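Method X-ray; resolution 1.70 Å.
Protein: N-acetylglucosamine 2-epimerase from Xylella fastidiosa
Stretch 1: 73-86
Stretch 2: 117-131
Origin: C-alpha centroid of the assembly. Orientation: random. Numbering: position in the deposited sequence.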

ATOM      1  N   TYR A  73       2.467  20.350   7.682  1.00 24.13           N
ATOM      2  CA  TYR A  73       2.068  18.958   7.388  1.00 23.75           C
ATOM      3  C   TYR A  73       0.780  18.613   8.111  1.00 23.93           C
ATOM      4  O   TYR A  73      -0.091  17.949   7.533  1.00 22.55           O
ATOM      5  CB  TYR A  73       3.150  17.987   7.768  1.00 23.59           C
ATOM      6  CG  TYR A  73       4.440  18.092   6.962  1.00 22.24           C
ATOM      7  CD1 TYR A  73       4.528  18.822   5.790  1.00 23.29           C
ATOM      8  CD2 TYR A  73       5.557  17.401   7.371  1.00 23.79           C
ATOM      9  CE1 TYR A  73       5.740  18.889   5.060  1.00 24.60           C
ATOM     10  CE2 TYR A  73       6.750  17.443   6.641  1.00 25.02           C
ATOM     11  CZ  TYR A  73       6.836  18.188   5.510  1.00 25.34           C
ATOM     12  OH  TYR A  73       8.037  18.213   4.829  1.00 28.25           O
ATOM     13  N   LEU A  74       0.650  19.065   9.366  1.00 23.20           N
ATOM     14  CA  LEU A  74      -0.632  18.901  10.100  1.00 24.50           C
ATOM     15  C   LEU A  74      -1.782  19.618   9.396  1.00 23.27           C
ATOM     16  O   LEU A  74      -2.864  19.069   9.270  1.00 24.04           O
ATOM     17  CB  LEU A  74      -0.501  19.352  11.567  1.00 24.31           C
ATOM     18  CG  LEU A  74      -1.696  19.119  12.540  1.00 27.05           C
ATOM     19  CD1 LEU A  74      -2.067  17.663  12.618  1.00 26.88           C
ATOM     20  CD2 LEU A  74      -1.360  19.646  13.913  1.00 28.56           C
ATOM     21  N   ASP A  75      -1.563  20.839   8.917  1.00 24.04           N
ATOM     22  CA  ASP A  75      -2.562  21.557   8.123  1.00 23.78           C
ATOM     23  C   ASP A  75      -3.013  20.794   6.874  1.00 22.54           C
ATOM     24  O   ASP A  75      -4.225  20.818   6.515  1.00 21.48           O
ATOM     25  CB  ASP A  75      -2.019  22.908   7.660  1.00 25.18           C
ATOM     26  CG  ASP A  75      -1.825  23.877   8.804  1.00 30.38           C
ATOM     27  OD1 ASP A  75      -2.402  23.646   9.887  1.00 37.10           O
ATOM     28  OD2 ASP A  75      -1.120  24.898   8.596  1.00 38.88           O
ATOM     29  N   ALA A  76      -2.044  20.146   6.218  1.00 20.65           N
ATOM     30  CA  ALA A  76      -2.326  19.374   5.008  1.00 20.28           C
ATOM     31  C   ALA A  76      -3.129  18.113   5.327  1.00 20.02           C
ATOM     32  O   ALA A  76      -3.960  17.727   4.508  1.00 21.24           O
ATOM     33  CB  ALA A  76      -1.028  18.991   4.252  1.00 20.47           C
ATOM     34  N   VAL A  77      -2.895  17.485   6.477  1.00 20.84           N
ATOM     35  CA  VAL A  77      -3.738  16.338   6.938  1.00 20.16           C
ATOM     36  C   VAL A  77      -5.211  16.767   7.029  1.00 20.72           C
ATOM     37  O   VAL A  77      -6.114  16.080   6.488  1.00 19.58           O
ATOM     38  CB  VAL A  77      -3.254  15.755   8.308  1.00 19.55           C
ATOM     39  CG1 VAL A  77      -4.278  14.740   8.916  1.00 18.95           C
ATOM     40  CG2 VAL A  77      -1.888  15.088   8.179  1.00 19.16           C
ATOM     41  N   HIS A  78      -5.464  17.910   7.695  1.00 21.56           N
ATOM     42  CA  HIS A  78      -6.848  18.470   7.769  1.00 21.79           C
ATOM     43  C   HIS A  78      -7.485  18.775   6.392  1.00 21.65           C
ATOM     44  O   HIS A  78      -8.611  18.382   6.103  1.00 21.93           O
ATOM     45  CB  HIS A  78      -6.865  19.760   8.645  1.00 22.10           C
ATOM     46  CG  HIS A  78      -6.816  19.493  10.124  1.00 23.69           C
ATOM     47  ND1 HIS A  78      -5.683  19.063  10.780  1.00 28.95           N
ATOM     48  CD2 HIS A  78      -7.775  19.597  11.080  1.00 24.20           C
ATOM     49  CE1 HIS A  78      -5.939  18.928  12.074  1.00 24.34           C
ATOM     50  NE2 HIS A  78      -7.203  19.243  12.278  1.00 26.18           N
ATOM     51  N   HIS A  79      -6.735  19.444   5.526  1.00 20.91           N
ATOM     52  CA  HIS A  79      -7.157  19.732   4.181  1.00 22.03           C
ATOM     53  C   HIS A  79      -7.529  18.450   3.416  1.00 22.06           C
ATOM     54  O   HIS A  79      -8.566  18.395   2.756  1.00 21.22           O
ATOM     55  CB  HIS A  79      -6.005  20.501   3.484  1.00 21.94           C
ATOM     56  CG  HIS A  79      -6.268  20.901   2.071  1.00 23.35           C
ATOM     57  ND1 HIS A  79      -6.926  22.077   1.738  1.00 24.88           N
ATOM     58  CD2 HIS A  79      -5.864  20.353   0.899  1.00 22.45           C
ATOM     59  CE1 HIS A  79      -6.979  22.184   0.420  1.00 25.37           C
ATOM     60  NE2 HIS A  79      -6.321  21.159  -0.113  1.00 25.21           N
ATOM     61  N   GLY A  80      -6.653  17.431   3.497  1.00 22.04           N
ATOM     62  CA  GLY A  80      -6.881  16.165   2.804  1.00 21.13           C
ATOM     63  C   GLY A  80      -8.084  15.412   3.323  1.00 20.41           C
ATOM     64  O   GLY A  80      -8.851  14.831   2.544  1.00 20.06           O
ATOM     65  N   LEU A  81      -8.235  15.374   4.639  1.00 20.78           N
ATOM     66  CA  LEU A  81      -9.409  14.728   5.225  1.00 21.62           C
ATOM     67  C   LEU A  81     -10.723  15.452   4.884  1.00 22.19           C
ATOM     68  O   LEU A  81     -11.756  14.798   4.682  1.00 21.59           O
ATOM     69  CB  LEU A  81      -9.249  14.562   6.727  1.00 21.02           C
ATOM     70  CG  LEU A  81      -8.246  13.505   7.152  1.00 22.30           C
ATOM     71  CD1 LEU A  81      -7.897  13.677   8.585  1.00 25.20           C
ATOM     72  CD2 LEU A  81      -8.819  12.057   6.888  1.00 22.41           C
ATOM     73  N   SER A  82     -10.709  16.791   4.792  1.00 22.86           N
ATOM     74  CA  SER A  82     -11.894  17.509   4.348  1.00 23.25           C
ATOM     75  C   SER A  82     -12.320  17.087   2.946  1.00 22.74           C
ATOM     76  O   SER A  82     -13.494  16.904   2.682  1.00 23.94           O
ATOM     77  CB  SER A  82     -11.722  19.048   4.364  1.00 24.49           C
ATOM     78  OG  SER A  82     -11.412  19.437   5.682  1.00 28.19           O
ATOM     79  N   TYR A  83     -11.371  16.953   2.049  1.00 21.50           N
ATOM     80  CA  TYR A  83     -11.695  16.501   0.721  1.00 22.05           C
ATOM     81  C   TYR A  83     -12.329  15.089   0.709  1.00 21.82           C
ATOM     82  O   TYR A  83     -13.310  14.858   0.006  1.00 21.33           O
ATOM     83  CB  TYR A  83     -10.456  16.511  -0.153  1.00 22.19           C
ATOM     84  CG  TYR A  83     -10.755  16.494  -1.624  1.00 22.32           C
ATOM     85  CD1 TYR A  83     -11.306  17.611  -2.263  1.00 24.00           C
ATOM     86  CD2 TYR A  83     -10.498  15.377  -2.384  1.00 22.31           C
ATOM     87  CE1 TYR A  83     -11.551  17.610  -3.631  1.00 24.12           C
ATOM     88  CE2 TYR A  83     -10.743  15.355  -3.739  1.00 24.24           C
ATOM     89  CZ  TYR A  83     -11.274  16.482  -4.365  1.00 26.59           C
ATOM     90  OH  TYR A  83     -11.517  16.446  -5.712  1.00 29.34           O
ATOM     91  N   VAL A  84     -11.761  14.173   1.487  1.00 21.42           N
ATOM     92  CA  VAL A  84     -12.297  12.801   1.595  1.00 22.33           C
ATOM     93  C   VAL A  84     -13.725  12.844   2.125  1.00 23.41           C
ATOM     94  O   VAL A  84     -14.636  12.228   1.539  1.00 23.77           O
ATOM     95  CB  VAL A  84     -11.373  11.877   2.470  1.00 22.11           C
ATOM     96  CG1 VAL A  84     -12.031  10.482   2.706  1.00 21.22           C
ATOM     97  CG2 VAL A  84     -10.021  11.661   1.813  1.00 22.58           C
ATOM     98  N   ARG A  85     -13.966  13.650   3.167  1.00 24.37           N
ATOM     99  CA  ARG A  85     -15.301  13.653   3.775  1.00 25.55           C
ATOM    100  C   ARG A  85     -16.365  14.515   3.082  1.00 26.53           C
ATOM    101  O   ARG A  85     -17.546  14.162   3.127  1.00 26.25           O
ATOM    102  CB  ARG A  85     -15.194  13.977   5.262  1.00 25.68           C
ATOM    103  CG  ARG A  85     -14.531  12.870   6.020  1.00 26.54           C
ATOM    104  CD  ARG A  85     -14.750  12.878   7.482  1.00 29.00           C
ATOM    105  NE  ARG A  85     -16.132  12.725   7.916  1.00 29.19           N
ATOM    106  CZ  ARG A  85     -16.818  11.584   8.006  1.00 31.87           C
ATOM    107  NH1 ARG A  85     -16.304  10.423   7.606  1.00 28.15           N
ATOM    108  NH2 ARG A  85     -18.064  11.601   8.483  1.00 30.33           N
ATOM    109  N   ASP A  86     -15.950  15.604   2.432  1.00 27.53           N
ATOM    110  CA  ASP A  86     -16.877  16.569   1.845  1.00 29.65           C
ATOM    111  C   ASP A  86     -17.106  16.387   0.371  1.00 29.40           C
ATOM    112  O   ASP A  86     -18.179  16.796  -0.146  1.00 30.53           O
ATOM    113  CB  ASP A  86     -16.375  17.978   2.097  1.00 30.85           C
ATOM    114  CG  ASP A  86     -16.279  18.289   3.580  1.00 34.88           C
ATOM    115  OD1 ASP A  86     -16.832  17.512   4.412  1.00 40.50           O
ATOM    116  OD2 ASP A  86     -15.649  19.309   3.919  1.00 38.70           O
TER
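Stretch 2 117-131: FVMLAYSCGLKVGIK

Stretch 2 is helical from Phe-117 to Lys-127 and then turns into a loop; its helix runs roughly antiparallel to that of stretch 1, with a signed crossing angle of -142° and axes 10.7 Å apart at closest approach. Val-118 opens the contact loosely, its CG2 lying 4.4 Å from Val-84 CG1. One turn on, Ala-121 points toward stretch 1, and its small methyl leaves room for Leu-81, whose CD2 lies 4.2 Å from Ala-121 CB. Tyr-122 leaves its helix sideways, but its long side chain reaches across: Leu-81 CD2 packs at the ring edge, 3.7 Å from Tyr-122 CD1, while Arg-85 NH1 donates a hydrogen bond to Tyr-122 OH at 2.8 Å, the one polar link between the stretches. At Gly-125 the CA lies 7.0 Å from Val-77 CA and 4.0 Å from Leu-81 CD1; the missing side chain leaves space for Leu-81, since a CB would come to 3.1 Å from Leu-81 CD1. Val-128, the first residue to leave helical angles, is apolar and points toward stretch 1, so its CG2 meets Leu-74 CD1 at 3.6 Å and Val-77 CG1 at 3.9 Å. Gly-129 turns the chain at positive phi (101°), where a CB would jam against the preceding carbonyl. This brings back Ile-130, whose long side chain carries CD1 to 3.7 Å from Leu-81 CD1 and over one face of the His-78 ring, 3.6 Å from His-78 CE1, in a CH-pi contact.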

ATOM      1  N   PHE A 117      -8.176   2.188   2.203  1.00 15.84           N
ATOM      2  CA  PHE A 117      -7.468   3.476   2.183  1.00 15.66           C
ATOM      3  C   PHE A 117      -8.153   4.585   2.956  1.00 15.77           C
ATOM      4  O   PHE A 117      -7.508   5.331   3.667  1.00 16.49           O
ATOM      5  CB  PHE A 117      -6.934   3.834   0.805  1.00 15.73           C
ATOM      6  CG  PHE A 117      -5.696   3.078   0.487  1.00 16.70           C
ATOM      7  CD1 PHE A 117      -4.453   3.484   1.015  1.00 16.31           C
ATOM      8  CD2 PHE A 117      -5.730   1.837  -0.181  1.00 15.78           C
ATOM      9  CE1 PHE A 117      -3.324   2.737   0.832  1.00 18.30           C
ATOM     10  CE2 PHE A 117      -4.552   1.090  -0.364  1.00 15.99           C
ATOM     11  CZ  PHE A 117      -3.358   1.530   0.148  1.00 18.11           C
ATOM     12  N   VAL A 118      -9.465   4.623   2.917  1.00 15.31           N
ATOM     13  CA  VAL A 118     -10.218   5.532   3.778  1.00 15.75           C
ATOM     14  C   VAL A 118      -9.984   5.230   5.258  1.00 16.41           C
ATOM     15  O   VAL A 118      -9.707   6.167   6.046  1.00 17.54           O
ATOM     16  CB  VAL A 118     -11.708   5.468   3.400  1.00 15.36           C
ATOM     17  CG1 VAL A 118     -12.590   6.162   4.500  1.00 15.05           C
ATOM     18  CG2 VAL A 118     -11.979   6.123   1.970  1.00 17.30           C
ATOM     19  N   MET A 119     -10.052   3.938   5.657  1.00 16.04           N
ATOM     20  CA  MET A 119      -9.769   3.505   7.058  1.00 15.81           C
ATOM     21  C   MET A 119      -8.354   3.918   7.485  1.00 16.33           C
ATOM     22  O   MET A 119      -8.137   4.458   8.580  1.00 17.71           O
ATOM     23  CB  MET A 119     -10.018   2.014   7.285  1.00 16.70           C
ATOM     24  CG  MET A 119      -9.782   1.578   8.713  1.00 15.03           C
ATOM     25  SD  MET A 119     -10.988   2.308   9.976  1.00 13.54           S
ATOM     26  CE  MET A 119     -12.185   0.925  10.021  1.00 23.81           C
ATOM     27  N   LEU A 120      -7.393   3.731   6.590  1.00 15.72           N
ATOM     28  CA  LEU A 120      -6.036   4.145   6.853  1.00 16.78           C
ATOM     29  C   LEU A 120      -5.938   5.668   7.031  1.00 17.25           C
ATOM     30  O   LEU A 120      -5.275   6.125   7.999  1.00 17.64           O
ATOM     31  CB  LEU A 120      -5.116   3.689   5.713  1.00 16.11           C
ATOM     32  CG  LEU A 120      -3.637   4.043   5.905  1.00 19.63           C
ATOM     33  CD1 LEU A 120      -3.028   3.285   7.109  1.00 18.01           C
ATOM     34  CD2 LEU A 120      -2.812   3.758   4.627  1.00 18.87           C
ATOM     35  N   ALA A 121      -6.589   6.444   6.155  1.00 16.84           N
ATOM     36  CA  ALA A 121      -6.539   7.915   6.261  1.00 16.61           C
ATOM     37  C   ALA A 121      -7.155   8.360   7.615  1.00 17.97           C
ATOM     38  O   ALA A 121      -6.642   9.259   8.311  1.00 16.73           O
ATOM     39  CB  ALA A 121      -7.248   8.606   5.091  1.00 17.72           C
ATOM     40  N   TYR A 122      -8.281   7.767   7.980  1.00 16.78           N
ATOM     41  CA  TYR A 122      -8.926   8.161   9.253  1.00 17.81           C
ATOM     42  C   TYR A 122      -8.064   7.759  10.459  1.00 18.53           C
ATOM     43  O   TYR A 122      -8.002   8.513  11.456  1.00 19.70           O
ATOM     44  CB  TYR A 122     -10.334   7.556   9.362  1.00 17.99           C
ATOM     45  CG  TYR A 122     -11.367   8.102   8.389  1.00 18.85           C
ATOM     46  CD1 TYR A 122     -11.261   9.383   7.806  1.00 20.67           C
ATOM     47  CD2 TYR A 122     -12.513   7.360   8.082  1.00 19.06           C
ATOM     48  CE1 TYR A 122     -12.200   9.858   6.909  1.00 22.15           C
ATOM     49  CE2 TYR A 122     -13.493   7.870   7.217  1.00 18.48           C
ATOM     50  CZ  TYR A 122     -13.336   9.123   6.648  1.00 20.42           C
ATOM     51  OH  TYR A 122     -14.280   9.619   5.774  1.00 22.80           O
ATOM     52  N   SER A 123      -7.395   6.600  10.390  1.00 17.17           N
ATOM     53  CA  SER A 123      -6.508   6.153  11.488  1.00 18.03           C
ATOM     54  C   SER A 123      -5.335   7.135  11.633  1.00 19.01           C
ATOM     55  O   SER A 123      -4.970   7.524  12.755  1.00 19.01           O
ATOM     56  CB  SER A 123      -5.965   4.755  11.218  1.00 18.95           C
ATOM     57  OG  SER A 123      -7.047   3.890  11.155  1.00 19.41           O
ATOM     58  N   CYS A 124      -4.795   7.559  10.494  1.00 18.50           N
ATOM     59  CA  CYS A 124      -3.781   8.618  10.495  1.00 20.08           C
ATOM     60  C   CYS A 124      -4.300   9.914  11.126  1.00 20.11           C
ATOM     61  O   CYS A 124      -3.564  10.544  11.923  1.00 20.12           O
ATOM     62  CB  CYS A 124      -3.277   8.911   9.091  1.00 20.33           C
ATOM     63  SG  CYS A 124      -2.246   7.599   8.443  1.00 23.93           S
ATOM     64  N   GLY A 125      -5.530  10.311  10.799  1.00 20.35           N
ATOM     65  CA  GLY A 125      -6.160  11.478  11.407  1.00 20.12           C
ATOM     66  C   GLY A 125      -6.214  11.396  12.926  1.00 21.05           C
ATOM     67  O   GLY A 125      -5.912  12.394  13.619  1.00 22.03           O
ATOM     68  N   LEU A 126      -6.600  10.241  13.472  1.00 20.04           N
ATOM     69  CA  LEU A 126      -6.632  10.078  14.927  1.00 19.99           C
ATOM     70  C   LEU A 126      -5.210  10.127  15.525  1.00 21.25           C
ATOM     71  O   LEU A 126      -5.013  10.738  16.586  1.00 21.14           O
ATOM     72  CB  LEU A 126      -7.367   8.771  15.301  1.00 20.01           C
ATOM     73  CG  LEU A 126      -7.606   8.469  16.775  1.00 19.29           C
ATOM     74  CD1 LEU A 126      -8.370   9.632  17.444  1.00 20.82           C
ATOM     75  CD2 LEU A 126      -8.334   7.158  16.928  1.00 19.59           C
ATOM     76  N   LYS A 127      -4.227   9.507  14.853  1.00 20.67           N
ATOM     77  CA  LYS A 127      -2.853   9.522  15.308  1.00 22.10           C
ATOM     78  C   LYS A 127      -2.307  10.927  15.482  1.00 22.35           C
ATOM     79  O   LYS A 127      -1.455  11.112  16.343  1.00 23.95           O
ATOM     80  CB  LYS A 127      -1.925   8.769  14.347  1.00 21.96           C
ATOM     81  CG  LYS A 127      -2.031   7.226  14.418  1.00 23.85           C
ATOM     82  CD  LYS A 127      -1.042   6.496  13.490  1.00 24.47           C
ATOM     83  CE  LYS A 127      -1.252   4.950  13.576  1.00 24.27           C
ATOM     84  NZ  LYS A 127      -0.260   4.215  12.757  1.00 25.94           N
ATOM     85  N   VAL A 128      -2.754  11.878  14.665  1.00 22.39           N
ATOM     86  CA  VAL A 128      -2.255  13.273  14.731  1.00 23.32           C
ATOM     87  C   VAL A 128      -3.124  14.132  15.637  1.00 25.05           C
ATOM     88  O   VAL A 128      -2.931  15.332  15.746  1.00 27.04           O
ATOM     89  CB  VAL A 128      -2.023  13.924  13.353  1.00 23.25           C
ATOM     90  CG1 VAL A 128      -1.149  13.032  12.486  1.00 24.94           C
ATOM     91  CG2 VAL A 128      -3.338  14.335  12.664  1.00 21.47           C
ATOM     92  N   GLY A 129      -4.081  13.493  16.291  1.00 25.55           N
ATOM     93  CA  GLY A 129      -4.853  14.128  17.374  1.00 25.57           C
ATOM     94  C   GLY A 129      -6.218  14.608  16.965  1.00 25.38           C
ATOM     95  O   GLY A 129      -6.856  15.322  17.729  1.00 26.15           O
ATOM     96  N   ILE A 130      -6.731  14.214  15.792  1.00 24.10           N
ATOM     97  CA  ILE A 130      -8.099  14.614  15.410  1.00 23.81           C
ATOM     98  C   ILE A 130      -9.084  13.649  16.095  1.00 25.52           C
ATOM     99  O   ILE A 130      -9.296  12.507  15.640  1.00 23.50           O
ATOM    100  CB  ILE A 130      -8.315  14.659  13.891  1.00 24.28           C
ATOM    101  CG1 ILE A 130      -7.369  15.674  13.247  1.00 24.95           C
ATOM    102  CG2 ILE A 130      -9.783  15.013  13.552  1.00 23.93           C
ATOM    103  CD1 ILE A 130      -7.367  15.651  11.721  1.00 26.17           C
ATOM    104  N   LYS A 131      -9.677  14.077  17.211  1.00 25.03           N
ATOM    105  CA  LYS A 131     -10.386  13.098  18.039  1.00 27.36           C
ATOM    106  C   LYS A 131     -11.640  12.558  17.341  1.00 25.52           C
ATOM    107  O   LYS A 131     -11.997  11.393  17.529  1.00 25.56           O
ATOM    108  CB  LYS A 131     -10.699  13.621  19.439  1.00 28.33           C
ATOM    109  CG  LYS A 131      -9.480  13.540  20.407  1.00 32.37           C
ATOM    110  CD  LYS A 131      -9.892  13.952  21.821  1.00 36.29           C
ATOM    111  CE  LYS A 131      -8.697  14.359  22.666  1.00 38.29           C
ATOM    112  NZ  LYS A 131      -9.157  14.650  24.056  1.00 40.90           N
TER